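Long-range contacts in DNA polymerase sliding clamp (Archaeoglobus fulgidus, PDB 1RWZ), which forms a homotrimeric ring around DNA and probably acts as a moving platform that tethers the replicative polymerase and other proteins to it: residues Ile148-Val152 / Glu164-Asp170; Ile142-Asp146 / Val195-Lys199. One frame throughout, in Å; residues are numbered along the deposited sequence.

Overall arrangement
Contact 1 (148-152 with 164-170) and contact 2 (142-146 with 195-199) lie side by side in the C-terminal half of the chain, with centres 11 Å apart. Helix 135-146 is followed by strand 151-157, and all of contact 1 falls between the two segments of contact 2, inside the chain loop that contact 2 closes. Val152 is where the two contacts meet: its CG1 packs 3.3 Å from Val195 CG2 and 3.4 Å from Ala145 CB, while its CG2 lies 3.5 Å from Leu198 CD1, seating both helices against the strand. Asp150 O and Val195 N, 2.9 Å apart, probably form a hydrogen bond. Contact 1 extends to the interface with a second subunit of the ring; contact 2 is more buried.

Contact 1 of 2, residues Ile148-Val152 / Glu164-Asp170; sequences ISDQV and EAKGDVD
Near the open end of hairpin 151-157/160-166 the antiparallel strands part beyond the Val152-Ala165 pair (CA-CA 4.8 Å; Ile148-Gly167 5.5 Å), and water fills the gap. Gln151, Val152 and 164-166 are extended (phi -123 to -138°, psi 138 to 150°); Ile148 (-102/-42°) and Asp150 (-104/5°) break that path before the strand. A CA-H...O contact, Val152 CA to Glu164 O (3.3 Å), replaces direct hydrogen bonds, with three waters bridging Gln151 O to Lys166 N (2.8/3.0 Å), Ser149 OG to Lys166 O (2.8/2.9 Å) and Ile148 O to Asp170 OD1 (2.6/2.9 Å). Ser149 (chi1 t) OG also accepts from Gln151 N (3.1 Å), an ST turn. Gly167 N donates to Asp170 O (2.7 Å), closing the turn into strand 170-176, which continues the sheet into a second subunit, whose Arg73 forms a salt bridge and Tyr106 a hydrogen bond with Asp170 OD2. A CB on Gly167 would clash with Asp170 OD1. Small Ala165 CB meets Val152 CG1 (3.9 Å) and Ile148 CG2 (4.2 Å). Separately, Ile148 (mm) CD1 makes close van der Waals contact with Asp170 CG (3.3 Å).

Contact 2 of 2, residues Ile142-Asp146 / Val195-Lys199; sequences IAAAD and VDYLK
Ile142, Asp146 and Val195 carry most of this helix-to-helix contact. The segments run roughly antiparallel (148°; signed crossing angle -148°), their axes approaching to 9.8 Å; CA atoms pair as Ile142-Lys199 (6.2 Å) and Asp146-Val195 (6.1 Å). The backbone bonds Asp146 N to Ile142 O (2.9 Å) and Lys199 N to Val195 O (2.8 Å) mark one helical turn on each side, so residues four apart share a face. Ile142, rotamer mm, points at the other helix: its CD1 meets Leu198 CD1 (3.9 Å), and its CG2 lies 4.2 Å from both Val195 CG1 and Lys199 CB. A branched aliphatic chain suits this buried gap. Asp146 (chi1 t) meets the more polar, solvent-facing side. Its OD2 accepts from Lys199 NZ in a 2.8 Å salt bridge, which the lysine reaches with all four chi angles t, fully extended, and a water donates to both Asp146 OD1 (2.7 Å) and Asp196 OD1 (2.5 Å). Val195 (t), compact and apolar, sits beneath, its CG1 3.6 Å from Asp146 OD1. With Val152 packed against Ala145, Val195 and Leu198, this is the antiparallel helix pair resting on beta-sheet that characterises each PCNA domain, whose helices line the ring's central hole.

Contact 1 of 2, residues Ile148-Val152 / Glu164-Asp170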
ATOM      1  N   ILE A 148       1.764  11.841  20.692  1.00 24.62           N
ATOM      2  CA  ILE A 148       1.851  12.857  21.736  1.00 24.67           C
ATOM      3  C   ILE A 148       3.245  13.063  22.323  1.00 24.30           C
ATOM      4  O   ILE A 148       3.675  14.199  22.544  1.00 24.24           O
ATOM      5  CB  ILE A 148       0.891  12.512  22.905  1.00 24.68           C
ATOM      6  CG1 ILE A 148      -0.558  12.547  22.418  1.00 25.90           C
ATOM      7  CG2 ILE A 148       1.093  13.475  24.063  1.00 25.14           C
ATOM      8  CD1 ILE A 148      -0.981  13.889  21.864  1.00 27.19           C
ATOM      9  N   SER A 149       3.953  11.968  22.573  1.00 23.50           N
ATOM     10  CA  SER A 149       5.269  12.058  23.185  1.00 23.32           C
ATOM     11  C   SER A 149       6.190  10.924  22.764  1.00 23.42           C
ATOM     12  O   SER A 149       5.780  10.007  22.054  1.00 23.09           O
ATOM     13  CB  SER A 149       5.105  12.052  24.711  1.00 23.37           C
ATOM     14  OG  SER A 149       6.352  12.118  25.377  1.00 23.81           O
ATOM     15  N   ASP A 150       7.445  10.998  23.194  1.00 22.88           N
ATOM     16  CA  ASP A 150       8.403   9.952  22.879  1.00 22.67           C
ATOM     17  C   ASP A 150       8.616   9.090  24.125  1.00 21.25           C
ATOM     18  O   ASP A 150       9.443   8.182  24.138  1.00 20.53           O
ATOM     19  CB  ASP A 150       9.720  10.564  22.386  1.00 25.96           C
ATOM     20  CG  ASP A 150      10.405  11.410  23.435  1.00 28.02           C
ATOM     21  OD1 ASP A 150       9.709  12.010  24.279  1.00 28.95           O
ATOM     22  OD2 ASP A 150      11.653  11.490  23.401  1.00 31.55           O
ATOM     23  N   GLN A 151       7.841   9.384  25.167  1.00 20.67           N
ATOM     24  CA  GLN A 151       7.898   8.645  26.428  1.00 20.91           C
ATOM     25  C   GLN A 151       6.495   8.406  26.961  1.00 19.23           C
ATOM     26  O   GLN A 151       5.612   9.240  26.795  1.00 19.25           O
ATOM     27  CB  GLN A 151       8.671   9.430  27.483  1.00 22.77           C
ATOM     28  CG  GLN A 151      10.106   9.686  27.138  1.00 27.74           C
ATOM     29  CD  GLN A 151      10.783  10.577  28.157  1.00 28.66           C
ATOM     30  OE1 GLN A 151      12.003  10.652  28.211  1.00 32.71           O
ATOM     31  NE2 GLN A 151       9.986  11.266  28.967  1.00 31.38           N
ATOM     32  N   VAL A 152       6.298   7.267  27.614  1.00 18.09           N
ATOM     33  CA  VAL A 152       5.000   6.935  28.186  1.00 17.06           C
ATOM     34  C   VAL A 152       5.148   6.334  29.569  1.00 16.50           C
ATOM     35  O   VAL A 152       6.148   5.684  29.878  1.00 16.40           O
ATOM     36  CB  VAL A 152       4.226   5.916  27.321  1.00 17.42           C
ATOM     37  CG1 VAL A 152       3.799   6.551  26.022  1.00 19.59           C
ATOM     38  CG2 VAL A 152       5.088   4.691  27.065  1.00 16.47           C
ATOM     39  N   GLU A 164       0.037   6.397  29.880  1.00 18.98           N
ATOM     40  CA  GLU A 164      -0.140   7.838  29.738  1.00 20.48           C
ATOM     41  C   GLU A 164       1.016   8.535  29.039  1.00 20.55           C
ATOM     42  O   GLU A 164       2.178   8.180  29.230  1.00 18.82           O
ATOM     43  CB  GLU A 164      -0.330   8.469  31.121  1.00 23.18           C
ATOM     44  CG  GLU A 164      -1.188   7.640  32.063  1.00 27.83           C
ATOM     45  CD  GLU A 164      -1.321   8.256  33.444  1.00 30.28           C
ATOM     46  OE1 GLU A 164      -0.310   8.769  33.976  1.00 31.90           O
ATOM     47  OE2 GLU A 164      -2.434   8.211  34.007  1.00 32.49           O
ATOM     48  N   ALA A 165       0.682   9.536  28.231  1.00 20.93           N
ATOM     49  CA  ALA A 165       1.684  10.313  27.513  1.00 21.73           C
ATOM     50  C   ALA A 165       1.286  11.780  27.602  1.00 22.62           C
ATOM     51  O   ALA A 165       0.108  12.124  27.468  1.00 21.28           O
ATOM     52  CB  ALA A 165       1.761   9.868  26.056  1.00 21.88           C
ATOM     53  N   LYS A 166       2.265  12.645  27.839  1.00 23.47           N
ATOM     54  CA  LYS A 166       1.989  14.071  27.952  1.00 24.73           C
ATOM     55  C   LYS A 166       2.872  14.888  27.029  1.00 24.68           C
ATOM     56  O   LYS A 166       4.063  14.620  26.897  1.00 23.89           O
ATOM     57  CB  LYS A 166       2.194  14.538  29.394  1.00 26.94           C
ATOM     58  CG  LYS A 166       1.284  13.860  30.402  1.00 30.54           C
ATOM     59  CD  LYS A 166       1.519  14.403  31.803  1.00 33.38           C
ATOM     60  CE  LYS A 166       0.551  13.788  32.805  1.00 35.16           C
ATOM     61  NZ  LYS A 166      -0.868  14.090  32.453  1.00 36.91           N
ATOM     62  N   GLY A 167       2.272  15.881  26.384  1.00 24.82           N
ATOM     63  CA  GLY A 167       3.013  16.748  25.488  1.00 26.06           C
ATOM     64  C   GLY A 167       2.932  18.157  26.034  1.00 27.08           C
ATOM     65  O   GLY A 167       2.471  18.358  27.155  1.00 26.81           O
ATOM     66  N   ASP A 168       3.369  19.139  25.256  1.00 28.88           N
ATOM     67  CA  ASP A 168       3.317  20.519  25.719  1.00 30.27           C
ATOM     68  C   ASP A 168       1.888  21.009  25.929  1.00 29.80           C
ATOM     69  O   ASP A 168       1.570  21.568  26.980  1.00 30.03           O
ATOM     70  CB  ASP A 168       4.033  21.444  24.731  1.00 33.20           C
ATOM     71  CG  ASP A 168       5.541  21.278  24.765  1.00 36.06           C
ATOM     72  OD1 ASP A 168       6.127  21.393  25.863  1.00 37.88           O
ATOM     73  OD2 ASP A 168       6.142  21.041  23.693  1.00 38.36           O
ATOM     74  N   VAL A 169       1.024  20.788  24.941  1.00 28.42           N
ATOM     75  CA  VAL A 169      -0.355  21.251  25.041  1.00 27.82           C
ATOM     76  C   VAL A 169      -1.422  20.158  24.999  1.00 27.30           C
ATOM     77  O   VAL A 169      -2.617  20.448  25.086  1.00 27.56           O
ATOM     78  CB  VAL A 169      -0.655  22.292  23.942  1.00 27.82           C
ATOM     79  CG1 VAL A 169       0.262  23.496  24.118  1.00 28.84           C
ATOM     80  CG2 VAL A 169      -0.458  21.676  22.566  1.00 28.00           C
ATOM     81  N   ASP A 170      -1.004  18.906  24.856  1.00 25.87           N
ATOM     82  CA  ASP A 170      -1.967  17.813  24.841  1.00 25.29           C
ATOM     83  C   ASP A 170      -1.476  16.599  25.617  1.00 24.49           C
ATOM     84  O   ASP A 170      -0.317  16.534  26.035  1.00 22.53           O
ATOM     85  CB  ASP A 170      -2.347  17.415  23.403  1.00 26.51           C
ATOM     86  CG  ASP A 170      -1.145  17.152  22.512  1.00 28.55           C
ATOM     87  OD1 ASP A 170      -0.041  16.876  23.030  1.00 29.65           O
ATOM     88  OD2 ASP A 170      -1.316  17.205  21.274  1.00 29.45           O
TER
HETATM   89  O   HOH W   1       2.541  16.499  21.880  1.00 32.16           O
HETATM   90  O   HOH W   2       6.845  14.772  25.941  1.00 49.01           O
HETATM   91  O   HOH W   3       4.948  11.400  28.370  1.00 22.50           O

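Contact 2 of 2, residues Ile142-Asp146 / Val195-Lys199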
ATOM      1  N   ILE A 142      -0.058   2.313  22.105  1.00 18.93           N
ATOM      2  CA  ILE A 142       1.287   2.825  21.860  1.00 18.98           C
ATOM      3  C   ILE A 142       1.284   3.754  20.645  1.00 20.08           C
ATOM      4  O   ILE A 142       1.969   4.777  20.633  1.00 19.95           O
ATOM      5  CB  ILE A 142       2.292   1.666  21.630  1.00 18.47           C
ATOM      6  CG1 ILE A 142       2.357   0.780  22.881  1.00 18.17           C
ATOM      7  CG2 ILE A 142       3.676   2.210  21.298  1.00 18.94           C
ATOM      8  CD1 ILE A 142       2.715   1.531  24.169  1.00 18.49           C
ATOM      9  N   ALA A 143       0.508   3.403  19.625  1.00 20.53           N
ATOM     10  CA  ALA A 143       0.430   4.228  18.425  1.00 21.69           C
ATOM     11  C   ALA A 143      -0.168   5.592  18.753  1.00 22.10           C
ATOM     12  O   ALA A 143       0.267   6.612  18.215  1.00 23.38           O
ATOM     13  CB  ALA A 143      -0.409   3.526  17.351  1.00 21.55           C
ATOM     14  N   ALA A 144      -1.163   5.609  19.634  1.00 22.69           N
ATOM     15  CA  ALA A 144      -1.804   6.859  20.034  1.00 22.98           C
ATOM     16  C   ALA A 144      -0.825   7.703  20.851  1.00 23.45           C
ATOM     17  O   ALA A 144      -0.688   8.908  20.627  1.00 23.28           O
ATOM     18  CB  ALA A 144      -3.055   6.567  20.854  1.00 23.58           C
ATOM     19  N   ALA A 145      -0.146   7.061  21.796  1.00 22.10           N
ATOM     20  CA  ALA A 145       0.823   7.746  22.643  1.00 22.76           C
ATOM     21  C   ALA A 145       1.964   8.330  21.814  1.00 22.51           C
ATOM     22  O   ALA A 145       2.462   9.419  22.106  1.00 22.76           O
ATOM     23  CB  ALA A 145       1.377   6.781  23.679  1.00 22.04           C
ATOM     24  N   ASP A 146       2.368   7.597  20.782  1.00 22.88           N
ATOM     25  CA  ASP A 146       3.454   8.011  19.900  1.00 24.42           C
ATOM     26  C   ASP A 146       3.188   9.347  19.205  1.00 25.02           C
ATOM     27  O   ASP A 146       4.121  10.033  18.786  1.00 25.40           O
ATOM     28  CB  ASP A 146       3.711   6.920  18.858  1.00 25.46           C
ATOM     29  CG  ASP A 146       4.796   7.296  17.866  1.00 26.69           C
ATOM     30  OD1 ASP A 146       5.918   7.635  18.299  1.00 26.86           O
ATOM     31  OD2 ASP A 146       4.525   7.242  16.649  1.00 27.95           O
ATOM     32  N   VAL A 195       8.828   5.343  23.887  1.00 18.80           N
ATOM     33  CA  VAL A 195       7.809   4.941  22.922  1.00 19.37           C
ATOM     34  C   VAL A 195       8.437   4.314  21.679  1.00 20.10           C
ATOM     35  O   VAL A 195       7.871   3.387  21.100  1.00 19.98           O
ATOM     36  CB  VAL A 195       6.937   6.149  22.488  1.00 19.72           C
ATOM     37  CG1 VAL A 195       6.020   5.754  21.334  1.00 20.82           C
ATOM     38  CG2 VAL A 195       6.101   6.630  23.661  1.00 20.15           C
ATOM     39  N   ASP A 196       9.604   4.816  21.272  1.00 19.85           N
ATOM     40  CA  ASP A 196      10.284   4.296  20.086  1.00 21.18           C
ATOM     41  C   ASP A 196      10.469   2.783  20.142  1.00 20.10           C
ATOM     42  O   ASP A 196      10.165   2.073  19.176  1.00 19.02           O
ATOM     43  CB  ASP A 196      11.655   4.957  19.904  1.00 25.08           C
ATOM     44  CG  ASP A 196      11.559   6.432  19.561  1.00 29.34           C
ATOM     45  OD1 ASP A 196      10.777   6.788  18.654  1.00 31.38           O
ATOM     46  OD2 ASP A 196      12.281   7.240  20.190  1.00 32.80           O
ATOM     47  N   TYR A 197      10.976   2.288  21.265  1.00 17.87           N
ATOM     48  CA  TYR A 197      11.179   0.854  21.415  1.00 17.94           C
ATOM     49  C   TYR A 197       9.863   0.086  21.486  1.00 17.39           C
ATOM     50  O   TYR A 197       9.724  -0.968  20.866  1.00 17.73           O
ATOM     51  CB  TYR A 197      12.007   0.543  22.662  1.00 17.71           C
ATOM     52  CG  TYR A 197      13.499   0.656  22.445  1.00 19.30           C
ATOM     53  CD1 TYR A 197      14.155   1.883  22.570  1.00 20.15           C
ATOM     54  CD2 TYR A 197      14.255  -0.465  22.114  1.00 19.72           C
ATOM     55  CE1 TYR A 197      15.534   1.984  22.374  1.00 20.74           C
ATOM     56  CE2 TYR A 197      15.632  -0.377  21.913  1.00 20.64           C
ATOM     57  CZ  TYR A 197      16.263   0.852  22.047  1.00 20.48           C
ATOM     58  OH  TYR A 197      17.627   0.934  21.860  1.00 20.80           O
ATOM     59  N   LEU A 198       8.905   0.611  22.244  1.00 17.22           N
ATOM     60  CA  LEU A 198       7.610  -0.046  22.390  1.00 17.23           C
ATOM     61  C   LEU A 198       6.920  -0.184  21.038  1.00 17.93           C
ATOM     62  O   LEU A 198       6.309  -1.212  20.743  1.00 17.70           O
ATOM     63  CB  LEU A 198       6.718   0.742  23.352  1.00 16.44           C
ATOM     64  CG  LEU A 198       7.190   0.763  24.812  1.00 15.28           C
ATOM     65  CD1 LEU A 198       6.350   1.737  25.621  1.00 15.84           C
ATOM     66  CD2 LEU A 198       7.092  -0.644  25.393  1.00 15.28           C
ATOM     67  N   LYS A 199       7.029   0.853  20.217  1.00 18.02           N
ATOM     68  CA  LYS A 199       6.413   0.834  18.897  1.00 19.66           C
ATOM     69  C   LYS A 199       7.064  -0.247  18.036  1.00 19.33           C
ATOM     70  O   LYS A 199       6.374  -0.980  17.324  1.00 19.44           O
ATOM     71  CB  LYS A 199       6.557   2.208  18.235  1.00 21.39           C
ATOM     72  CG  LYS A 199       5.767   2.377  16.952  1.00 24.51           C
ATOM     73  CD  LYS A 199       5.887   3.807  16.451  1.00 26.75           C
ATOM     74  CE  LYS A 199       5.098   4.030  15.174  1.00 28.89           C
ATOM     75  NZ  LYS A 199       5.310   5.412  14.657  1.00 30.07           N
TER
HETATM   76  O   HOH W   4       8.327   6.445  18.267  1.00 48.77           O